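Local coordinates for protein pelota homolog (Archaeoglobus fulgidus, PDB 3OBY) that probably recognises stalled ribosomes, may cleave the messenger RNA held on them, and may promote release of non-functional ribosomes, at residues Tyr187-Gly192 with Asn214-Asp219; Leu134-Gly139 with Gly194-Asp199; Glu130-Thr135 with Ala178-Phe183. One frame throughout, in Å; residues are numbered along the deposited sequence.

Interaction 1. Residues Tyr187-Gly192 with Asn214-Asp219; sequences YLIVAG and NAVVVD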
loop_
_atom_site.group_PDB
_atom_site.type_symbol
_atom_site.label_atom_id
_atom_site.label_comp_id
_atom_site.label_asym_id
_atom_site.label_seq_id
_atom_site.Cartn_x
_atom_site.Cartn_y
_atom_site.Cartn_z
ATOM N N TYR A 187 -13.946 -7.510 -2.791
ATOM C CA TYR A 187 -13.540 -7.269 -4.171
ATOM C C TYR A 187 -13.573 -8.530 -5.008
ATOM O O TYR A 187 -13.171 -9.608 -4.558
ATOM C CB TYR A 187 -12.137 -6.653 -4.238
ATOM C CG TYR A 187 -12.069 -5.256 -3.686
ATOM C CD1 TYR A 187 -12.687 -4.194 -4.344
ATOM C CD2 TYR A 187 -11.418 -4.998 -2.485
ATOM C CE1 TYR A 187 -12.656 -2.906 -3.812
ATOM C CE2 TYR A 187 -11.380 -3.718 -1.946
ATOM C CZ TYR A 187 -12.001 -2.679 -2.612
ATOM O OH TYR A 187 -11.974 -1.420 -2.065
ATOM N N LEU A 188 -14.050 -8.374 -6.236
ATOM C CA LEU A 188 -14.166 -9.479 -7.163
ATOM C C LEU A 188 -13.307 -9.258 -8.402
ATOM O O LEU A 188 -13.316 -8.179 -8.992
ATOM C CB LEU A 188 -15.636 -9.654 -7.578
ATOM C CG LEU A 188 -15.958 -10.679 -8.676
ATOM C CD1 LEU A 188 -15.666 -12.082 -8.176
ATOM C CD2 LEU A 188 -17.417 -10.557 -9.088
ATOM N N ILE A 189 -12.542 -10.280 -8.767
ATOM C CA ILE A 189 -11.734 -10.221 -9.971
ATOM C C ILE A 189 -12.478 -11.171 -10.899
ATOM O O ILE A 189 -12.686 -12.331 -10.563
ATOM C CB ILE A 189 -10.293 -10.752 -9.760
ATOM C CG1 ILE A 189 -9.485 -9.798 -8.881
ATOM C CG2 ILE A 189 -9.593 -10.866 -11.097
ATOM C CD1 ILE A 189 -10.073 -9.577 -7.516
ATOM N N VAL A 190 -12.900 -10.669 -12.051
ATOM C CA VAL A 190 -13.633 -11.475 -13.024
ATOM C C VAL A 190 -12.793 -11.650 -14.283
ATOM O O VAL A 190 -12.564 -10.691 -15.019
ATOM C CB VAL A 190 -14.955 -10.785 -13.402
ATOM C CG1 VAL A 190 -15.756 -11.658 -14.334
ATOM C CG2 VAL A 190 -15.743 -10.477 -12.151
ATOM N N ALA A 191 -12.332 -12.873 -14.524
ATOM C CA ALA A 191 -11.512 -13.159 -15.698
ATOM C C ALA A 191 -12.073 -14.338 -16.474
ATOM O O ALA A 191 -13.004 -14.999 -16.020
ATOM C CB ALA A 191 -10.078 -13.447 -15.280
ATOM N N GLY A 192 -11.494 -14.598 -17.644
ATOM C CA GLY A 192 -11.951 -15.699 -18.475
ATOM C C GLY A 192 -11.830 -15.409 -19.960
ATOM O O GLY A 192 -11.544 -14.279 -20.359
ATOM N N ASN A 214 -17.457 -3.090 -6.829
ATOM C CA ASN A 214 -16.147 -3.536 -6.374
ATOM C C ASN A 214 -15.682 -4.749 -7.164
ATOM O O ASN A 214 -15.004 -5.621 -6.632
ATOM C CB ASN A 214 -16.206 -3.883 -4.891
ATOM C CG ASN A 214 -16.359 -2.666 -4.024
ATOM O OD1 ASN A 214 -16.905 -2.740 -2.925
ATOM N ND2 ASN A 214 -15.863 -1.532 -4.505
ATOM N N ALA A 215 -16.057 -4.801 -8.436
ATOM C CA ALA A 215 -15.682 -5.902 -9.307
ATOM C C ALA A 215 -14.937 -5.370 -10.523
ATOM O O ALA A 215 -15.284 -4.313 -11.053
ATOM C CB ALA A 215 -16.926 -6.651 -9.752
ATOM N N VAL A 216 -13.913 -6.098 -10.962
ATOM C CA VAL A 216 -13.137 -5.694 -12.131
ATOM C C VAL A 216 -12.908 -6.861 -13.075
ATOM O O VAL A 216 -12.689 -7.988 -12.636
ATOM C CB VAL A 216 -11.761 -5.119 -11.736
ATOM C CG1 VAL A 216 -11.942 -3.966 -10.762
ATOM C CG2 VAL A 216 -10.895 -6.210 -11.123
ATOM N N VAL A 217 -12.965 -6.584 -14.375
ATOM C CA VAL A 217 -12.747 -7.606 -15.394
ATOM C C VAL A 217 -11.328 -7.488 -15.940
ATOM O O VAL A 217 -10.945 -6.445 -16.463
ATOM C CB VAL A 217 -13.730 -7.454 -16.564
ATOM C CG1 VAL A 217 -13.454 -8.510 -17.615
ATOM C CG2 VAL A 217 -15.150 -7.573 -16.064
ATOM N N VAL A 218 -10.556 -8.561 -15.810
ATOM C CA VAL A 218 -9.175 -8.586 -16.279
ATOM C C VAL A 218 -9.061 -9.302 -17.621
ATOM O O VAL A 218 -9.921 -10.107 -17.981
ATOM C CB VAL A 218 -8.262 -9.270 -15.236
ATOM C CG1 VAL A 218 -6.861 -9.454 -15.790
ATOM C CG2 VAL A 218 -8.210 -8.419 -13.977
ATOM N N ASP A 219 -7.994 -9.002 -18.355
ATOM C CA ASP A 219 -7.756 -9.591 -19.669
ATOM C C ASP A 219 -7.433 -11.085 -19.662
ATOM O O ASP A 219 -7.580 -11.752 -20.684
ATOM C CB ASP A 219 -6.624 -8.841 -20.376
ATOM C CG ASP A 219 -6.469 -9.252 -21.828
ATOM O OD1 ASP A 219 -5.440 -8.895 -22.442
ATOM O OD2 ASP A 219 -7.380 -9.925 -22.360
#
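Two parallel neighbours at one margin of the five-stranded mixed sheet meet here: strand 187-191 and the outermost strand, 215-217, whose axes run 4.7 Å apart and 19° from parallel. The backbone ladder alternates as a parallel pair should. The N-H of Leu188 is donated to Asn214 O (N to O 2.9 Å), and Leu188 O accepts Val216 N (2.9 Å). Val190 repeats the pattern two residues on, its N bonding to Val216 O at 2.8 Å and its O receiving Val218 N. That last N-H arrives from above the carbonyl plane of Val190, unlike the two before it, which come nearly along the C=O axis. Between these strands the chain makes a beta-alpha-beta crossover through helices 196-207 and 209-212. Leu188, Ala215, Val190 and Val217 point to the side of helix 196-207, where Val190 and Val217 both touch Lys197. On this side Leu188 CB lies 3.9 Å from Ala215 CB. At the start of the pair, Tyr187 has CG anti to its carbonyl carbon, and CD1 and CE1, on one side of the ring, meet the Asn214 side chain, which crosses obliquely. Ring and amide planes are turned 60° apart, with Tyr187 CE1 3.6 Å from Asn214 ND2 and Tyr187 CD1 3.6 Å from Asn214 CB, while Asn214 O sits at the ring edge near its plane. An alanine in place of Tyr187 would remove the ring and its contacts with Asn214, Ile240 and Val244, and would probably loosen the start of the strand pair. Ile189 and Val216 point to the other side of the sheet, where Ile189 and Val218 also pack on Val236 of helix 236-262; Ile189 CG2 and Val218 CG2 lie alongside one another, 4.0 Å apart.

Interaction 2. Residues Leu134-Gly139 with Gly194-Asp199; sequences LTIEEG and GFAKND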
loop_
_atom_site.group_PDB
_atom_site.type_symbol
_atom_site.label_atom_id
_atom_site.label_comp_id
_atom_site.label_asym_id
_atom_site.label_seq_id
_atom_site.Cartn_x
_atom_site.Cartn_y
_atom_site.Cartn_z
ATOM N N LEU A 134 -13.033 -15.006 -9.916
ATOM C CA LEU A 134 -13.998 -15.779 -10.685
ATOM C C LEU A 134 -13.613 -15.876 -12.148
ATOM O O LEU A 134 -13.574 -14.870 -12.858
ATOM C CB LEU A 134 -15.380 -15.141 -10.597
ATOM C CG LEU A 134 -16.397 -15.721 -11.584
ATOM C CD1 LEU A 134 -16.935 -17.021 -11.028
ATOM C CD2 LEU A 134 -17.535 -14.742 -11.812
ATOM N N THR A 135 -13.325 -17.088 -12.598
ATOM C CA THR A 135 -12.989 -17.308 -13.998
ATOM C C THR A 135 -14.272 -17.834 -14.614
ATOM O O THR A 135 -14.894 -18.745 -14.069
ATOM C CB THR A 135 -11.877 -18.345 -14.153
ATOM O OG1 THR A 135 -12.193 -19.506 -13.374
ATOM C CG2 THR A 135 -10.551 -17.767 -13.695
ATOM N N ILE A 136 -14.682 -17.250 -15.733
ATOM C CA ILE A 136 -15.922 -17.663 -16.371
ATOM C C ILE A 136 -15.842 -17.699 -17.888
ATOM O O ILE A 136 -15.170 -16.881 -18.521
ATOM C CB ILE A 136 -17.080 -16.726 -15.965
ATOM C CG1 ILE A 136 -18.424 -17.334 -16.370
ATOM C CG2 ILE A 136 -16.908 -15.370 -16.637
ATOM C CD1 ILE A 136 -19.628 -16.502 -15.949
ATOM N N GLU A 137 -16.545 -18.668 -18.456
ATOM C CA GLU A 137 -16.610 -18.864 -19.893
ATOM C C GLU A 137 -17.983 -19.480 -20.117
ATOM O O GLU A 137 -18.579 -20.003 -19.177
ATOM C CB GLU A 137 -15.516 -19.830 -20.345
ATOM C CG GLU A 137 -15.779 -21.281 -19.981
ATOM C CD GLU A 137 -14.573 -22.167 -20.211
ATOM O OE1 GLU A 137 -14.014 -22.142 -21.328
ATOM O OE2 GLU A 137 -14.185 -22.891 -19.271
ATOM N N GLU A 138 -18.485 -19.420 -21.346
ATOM C CA GLU A 138 -19.801 -19.972 -21.655
ATOM C C GLU A 138 -20.118 -21.260 -20.905
ATOM O O GLU A 138 -19.397 -22.250 -21.020
ATOM C CB GLU A 138 -19.945 -20.228 -23.158
ATOM C CG GLU A 138 -20.318 -19.008 -23.987
ATOM C CD GLU A 138 -20.827 -19.385 -25.372
ATOM O OE1 GLU A 138 -20.071 -20.024 -26.133
ATOM O OE2 GLU A 138 -21.988 -19.047 -25.695
ATOM N N GLY A 139 -21.199 -21.225 -20.131
ATOM C CA GLY A 139 -21.642 -22.386 -19.379
ATOM C C GLY A 139 -20.730 -22.973 -18.317
ATOM O O GLY A 139 -20.931 -24.112 -17.899
ATOM N N GLY A 194 -12.959 -14.724 -23.839
ATOM C CA GLY A 194 -14.040 -14.090 -24.537
ATOM C C GLY A 194 -14.759 -13.013 -23.773
ATOM O O GLY A 194 -14.185 -12.196 -23.030
ATOM N N PHE A 195 -16.064 -13.023 -23.955
ATOM C CA PHE A 195 -16.888 -11.997 -23.351
ATOM C C PHE A 195 -17.782 -12.492 -22.245
ATOM O O PHE A 195 -18.547 -11.689 -21.699
ATOM C CB PHE A 195 -17.710 -11.337 -24.421
ATOM C CG PHE A 195 -16.896 -10.756 -25.525
ATOM C CD1 PHE A 195 -16.414 -11.561 -26.548
ATOM C CD2 PHE A 195 -16.627 -9.392 -25.558
ATOM C CE1 PHE A 195 -15.674 -11.015 -27.590
ATOM C CE2 PHE A 195 -15.888 -8.839 -26.594
ATOM C CZ PHE A 195 -15.411 -9.652 -27.613
ATOM N N ALA A 196 -17.730 -13.757 -21.929
ATOM C CA ALA A 196 -18.596 -14.137 -20.859
ATOM C C ALA A 196 -18.403 -13.210 -19.606
ATOM O O ALA A 196 -19.362 -12.761 -18.957
ATOM C CB ALA A 196 -18.342 -15.500 -20.557
ATOM N N LYS A 197 -17.141 -12.979 -19.260
ATOM C CA LYS A 197 -16.801 -12.188 -18.093
ATOM C C LYS A 197 -17.419 -10.811 -18.215
ATOM O O LYS A 197 -17.983 -10.277 -17.261
ATOM C CB LYS A 197 -15.279 -12.087 -17.952
ATOM C CG LYS A 197 -14.573 -11.610 -19.206
ATOM C CD LYS A 197 -13.065 -11.719 -19.054
ATOM C CE LYS A 197 -12.343 -11.374 -20.349
ATOM N NZ LYS A 197 -10.875 -11.611 -20.236
ATOM N N ASN A 198 -17.320 -10.243 -19.409
ATOM C CA ASN A 198 -17.866 -8.923 -19.667
ATOM C C ASN A 198 -19.374 -8.895 -19.421
ATOM O O ASN A 198 -19.856 -8.145 -18.571
ATOM C CB ASN A 198 -17.543 -8.507 -21.103
ATOM C CG ASN A 198 -16.052 -8.490 -21.375
ATOM O OD1 ASN A 198 -15.308 -7.727 -20.762
ATOM N ND2 ASN A 198 -15.608 -9.336 -22.296
ATOM N N ASP A 199 -20.117 -9.721 -20.149
ATOM C CA ASP A 199 -21.565 -9.752 -19.982
ATOM C C ASP A 199 -21.966 -10.038 -18.537
ATOM O O ASP A 199 -22.988 -9.543 -18.065
ATOM C CB ASP A 199 -22.198 -10.798 -20.905
ATOM C CG ASP A 199 -21.847 -10.578 -22.366
ATOM O OD1 ASP A 199 -21.620 -9.413 -22.765
ATOM O OD2 ASP A 199 -21.811 -11.576 -23.117
#
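Ile136 and Ala196 reach toward each other between strand 131-137 and the first turn of helix 196-207, and the contact is made by methyl groups against backbone. Ile136 holds CG1 anti to its backbone N (chi1 -167°), which puts CG2 in the crowded position between N and the carbonyl carbon. Ile136 CG2 lies against the helix main chain, 3.5 Å from Lys197 CA and 4.2 Å from Ala196 CB. Ala196 answers from the helix: its CB comes down on the strand backbone one residue further along, 3.8 Å from Glu137 CA and close to the N of Glu138. The CB of Glu137 points away from the helix, and its side chain touches Pro193 and Val223. Lys197 offers Ile136 only its root, with CB 3.9 Å from Ile136 CG2. Beyond CG the lysine chain is fully extended and runs off to hydrogen-bond the carbonyl oxygens of Gly192 and Val218, so its charged end is held by the main chain that follows two neighbouring strands. Ile136 also meets Phe172 and Phe173 of helix 172-183. The small alanine side chain goes with the close approach of helix and strand, a plain apolar docking of the first helical turn after strand 187-191 onto the adjacent sheet strand of an alpha/beta layered domain.

Interaction 3. Residues Glu130-Thr135 with Ala178-Phe183; sequences EIVMLT and AKLESF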
loop_
_atom_site.group_PDB
_atom_site.type_symbol
_atom_site.label_atom_id
_atom_site.label_comp_id
_atom_site.label_asym_id
_atom_site.label_seq_id
_atom_site.Cartn_x
_atom_site.Cartn_y
_atom_site.Cartn_z
ATOM N N GLU A 130 -10.838 -9.052 1.724
ATOM C CA GLU A 130 -11.194 -10.387 1.273
ATOM C C GLU A 130 -11.414 -10.312 -0.234
ATOM O O GLU A 130 -12.339 -9.642 -0.705
ATOM C CB GLU A 130 -12.474 -10.871 1.969
ATOM C CG GLU A 130 -12.866 -12.306 1.630
ATOM C CD GLU A 130 -12.166 -13.343 2.497
ATOM O OE1 GLU A 130 -10.925 -13.270 2.665
ATOM O OE2 GLU A 130 -12.869 -14.241 3.007
ATOM N N ILE A 131 -10.560 -11.004 -0.982
ATOM C CA ILE A 131 -10.636 -11.010 -2.440
ATOM C C ILE A 131 -11.136 -12.330 -3.038
ATOM O O ILE A 131 -10.667 -13.408 -2.676
ATOM C CB ILE A 131 -9.247 -10.714 -3.071
ATOM C CG1 ILE A 131 -8.661 -9.417 -2.513
ATOM C CG2 ILE A 131 -9.381 -10.608 -4.569
ATOM C CD1 ILE A 131 -9.569 -8.228 -2.677
ATOM N N VAL A 132 -12.080 -12.237 -3.966
ATOM C CA VAL A 132 -12.604 -13.422 -4.633
ATOM C C VAL A 132 -12.326 -13.355 -6.132
ATOM O O VAL A 132 -12.553 -12.335 -6.779
ATOM C CB VAL A 132 -14.129 -13.588 -4.426
ATOM C CG1 VAL A 132 -14.663 -14.682 -5.354
ATOM C CG2 VAL A 132 -14.420 -13.951 -2.981
ATOM N N MET A 133 -11.825 -14.453 -6.677
ATOM C CA MET A 133 -11.524 -14.523 -8.092
ATOM C C MET A 133 -12.511 -15.453 -8.779
ATOM O O MET A 133 -12.795 -16.547 -8.289
ATOM C CB MET A 133 -10.100 -15.024 -8.301
ATOM C CG MET A 133 -9.037 -13.972 -8.082
ATOM S SD MET A 133 -7.402 -14.677 -8.233
ATOM C CE MET A 133 -6.555 -13.930 -6.803
ATOM N N LEU A 134 -13.033 -15.006 -9.916
ATOM C CA LEU A 134 -13.998 -15.779 -10.685
ATOM C C LEU A 134 -13.613 -15.876 -12.148
ATOM O O LEU A 134 -13.574 -14.870 -12.858
ATOM C CB LEU A 134 -15.380 -15.141 -10.597
ATOM C CG LEU A 134 -16.397 -15.721 -11.584
ATOM C CD1 LEU A 134 -16.935 -17.021 -11.028
ATOM C CD2 LEU A 134 -17.535 -14.742 -11.812
ATOM N N THR A 135 -13.325 -17.088 -12.598
ATOM C CA THR A 135 -12.989 -17.308 -13.998
ATOM C C THR A 135 -14.272 -17.834 -14.614
ATOM O O THR A 135 -14.894 -18.745 -14.069
ATOM C CB THR A 135 -11.877 -18.345 -14.153
ATOM O OG1 THR A 135 -12.193 -19.506 -13.374
ATOM C CG2 THR A 135 -10.551 -17.767 -13.695
ATOM N N ALA A 178 -25.519 -15.473 -7.265
ATOM C CA ALA A 178 -26.160 -15.772 -5.980
ATOM C C ALA A 178 -25.164 -16.450 -5.054
ATOM O O ALA A 178 -25.182 -16.234 -3.820
ATOM C CB ALA A 178 -27.346 -16.687 -6.197
ATOM N N LYS A 179 -24.291 -17.260 -5.614
ATOM C CA LYS A 179 -23.403 -17.886 -4.692
ATOM C C LYS A 179 -22.232 -16.939 -4.421
ATOM O O LYS A 179 -21.663 -16.979 -3.309
ATOM C CB LYS A 179 -23.120 -19.279 -5.232
ATOM C CG LYS A 179 -22.664 -19.294 -6.640
ATOM C CD LYS A 179 -22.332 -20.708 -7.064
ATOM C CE LYS A 179 -23.567 -21.566 -7.197
ATOM N NZ LYS A 179 -23.233 -22.938 -7.639
ATOM N N LEU A 180 -21.824 -16.127 -5.377
ATOM C CA LEU A 180 -20.780 -15.208 -4.993
ATOM C C LEU A 180 -21.334 -14.350 -3.801
ATOM O O LEU A 180 -20.644 -14.065 -2.810
ATOM C CB LEU A 180 -20.478 -14.288 -6.132
ATOM C CG LEU A 180 -19.660 -14.806 -7.305
ATOM C CD1 LEU A 180 -19.658 -13.757 -8.400
ATOM C CD2 LEU A 180 -18.233 -15.101 -6.859
ATOM N N GLU A 181 -22.592 -13.928 -3.931
ATOM C CA GLU A 181 -23.241 -13.074 -2.936
ATOM C C GLU A 181 -23.322 -13.703 -1.546
ATOM O O GLU A 181 -23.310 -12.999 -0.536
ATOM C CB GLU A 181 -24.640 -12.677 -3.427
ATOM C CG GLU A 181 -25.190 -11.381 -2.824
ATOM C CD GLU A 181 -26.011 -11.603 -1.574
ATOM O OE1 GLU A 181 -27.122 -12.170 -1.681
ATOM O OE2 GLU A 181 -25.545 -11.207 -0.484
ATOM N N SER A 182 -23.387 -15.028 -1.488
ATOM C CA SER A 182 -23.476 -15.708 -0.208
ATOM C C SER A 182 -22.120 -16.018 0.429
ATOM O O SER A 182 -22.053 -16.294 1.630
ATOM C CB SER A 182 -24.292 -16.998 -0.351
ATOM O OG SER A 182 -23.655 -17.922 -1.216
ATOM N N PHE A 183 -21.040 -15.968 -0.356
ATOM C CA PHE A 183 -19.707 -16.254 0.188
ATOM C C PHE A 183 -19.172 -15.119 1.070
ATOM O O PHE A 183 -18.469 -15.367 2.052
ATOM C CB PHE A 183 -18.701 -16.549 -0.930
ATOM C CG PHE A 183 -17.310 -16.844 -0.425
ATOM C CD1 PHE A 183 -17.073 -17.953 0.380
ATOM C CD2 PHE A 183 -16.247 -15.982 -0.706
ATOM C CE1 PHE A 183 -15.796 -18.201 0.898
ATOM C CE2 PHE A 183 -14.967 -16.222 -0.194
ATOM C CZ PHE A 183 -14.743 -17.331 0.613
#
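Helix 172-183 covers one face of the mixed sheet in this alpha/beta domain, and its last turns run along strand 131-137, nearly antiparallel to it (164°). The axes of the two short segments are 10.8 Å apart, a spacing filled by side chains.

Apolar packing does most of the work. Val132, Leu134, Leu180 and Phe183 all point toward the other segment. Val132 spreads its two methyls between two helix residues: CG1, anti to the backbone N, meets Leu180 CD2 at 3.9 Å, and CG2 goes to Phe183. Leu180 in turn divides its branches between two strand residues, for its CD1 reaches Leu134 CD2 at 4.1 Å and the two leucine side chains cross at about a right angle. Leu180 also touches Phe155, and Phe183 touches Ile154, both on strand 150-158, so the helix spans toward the far margin of the sheet.

The polar element sits beside this patch. The CB of Glu130 points toward the helix; OE1 forms a salt bridge with Arg147 NH1, and Glu130 OE2, hydrogen-bonded elsewhere, lies 4.3 Å from Phe183 CE2. The nearby charge of Arg147 would probably keep this carboxylate ionised next to the ring.

Within the helix, two i+4 backbone bonds are weak, Ser182 N to Ala178 O and Phe183 N to Lys179 O, while Phe183 N reaches Leu180 O at 3.1 Å, three residues back.

Phe183 has CG anti to its backbone N (chi1 180°), which brings the ring against Val132; Val132 CG2 lies at the ring edge near its plane, 3.6 Å from both Phe183 CD2 and Phe183 CE2.

All three contacts belong to one five-stranded mixed sheet and the helices on it. The centres of interactions 1 and 2 are about 10 Å apart. Those of interactions 1 and 3 are about 11 Å apart, and those of interactions 2 and 3 about 14 Å. Strand 131-137 serves both interaction 2 and interaction 3, helix 196-207 docking near its C-terminal end and helix 172-183 further back. Backbone bonds such as Ile189 O to Leu134 N tie it to strand 187-191 of interaction 1. Along the chain interaction 3 closes before interaction 1 opens, whereas interactions 1 and 2 interleave. The sheet thus joins sequence-distant pieces into one compact middle domain of this multidomain protein.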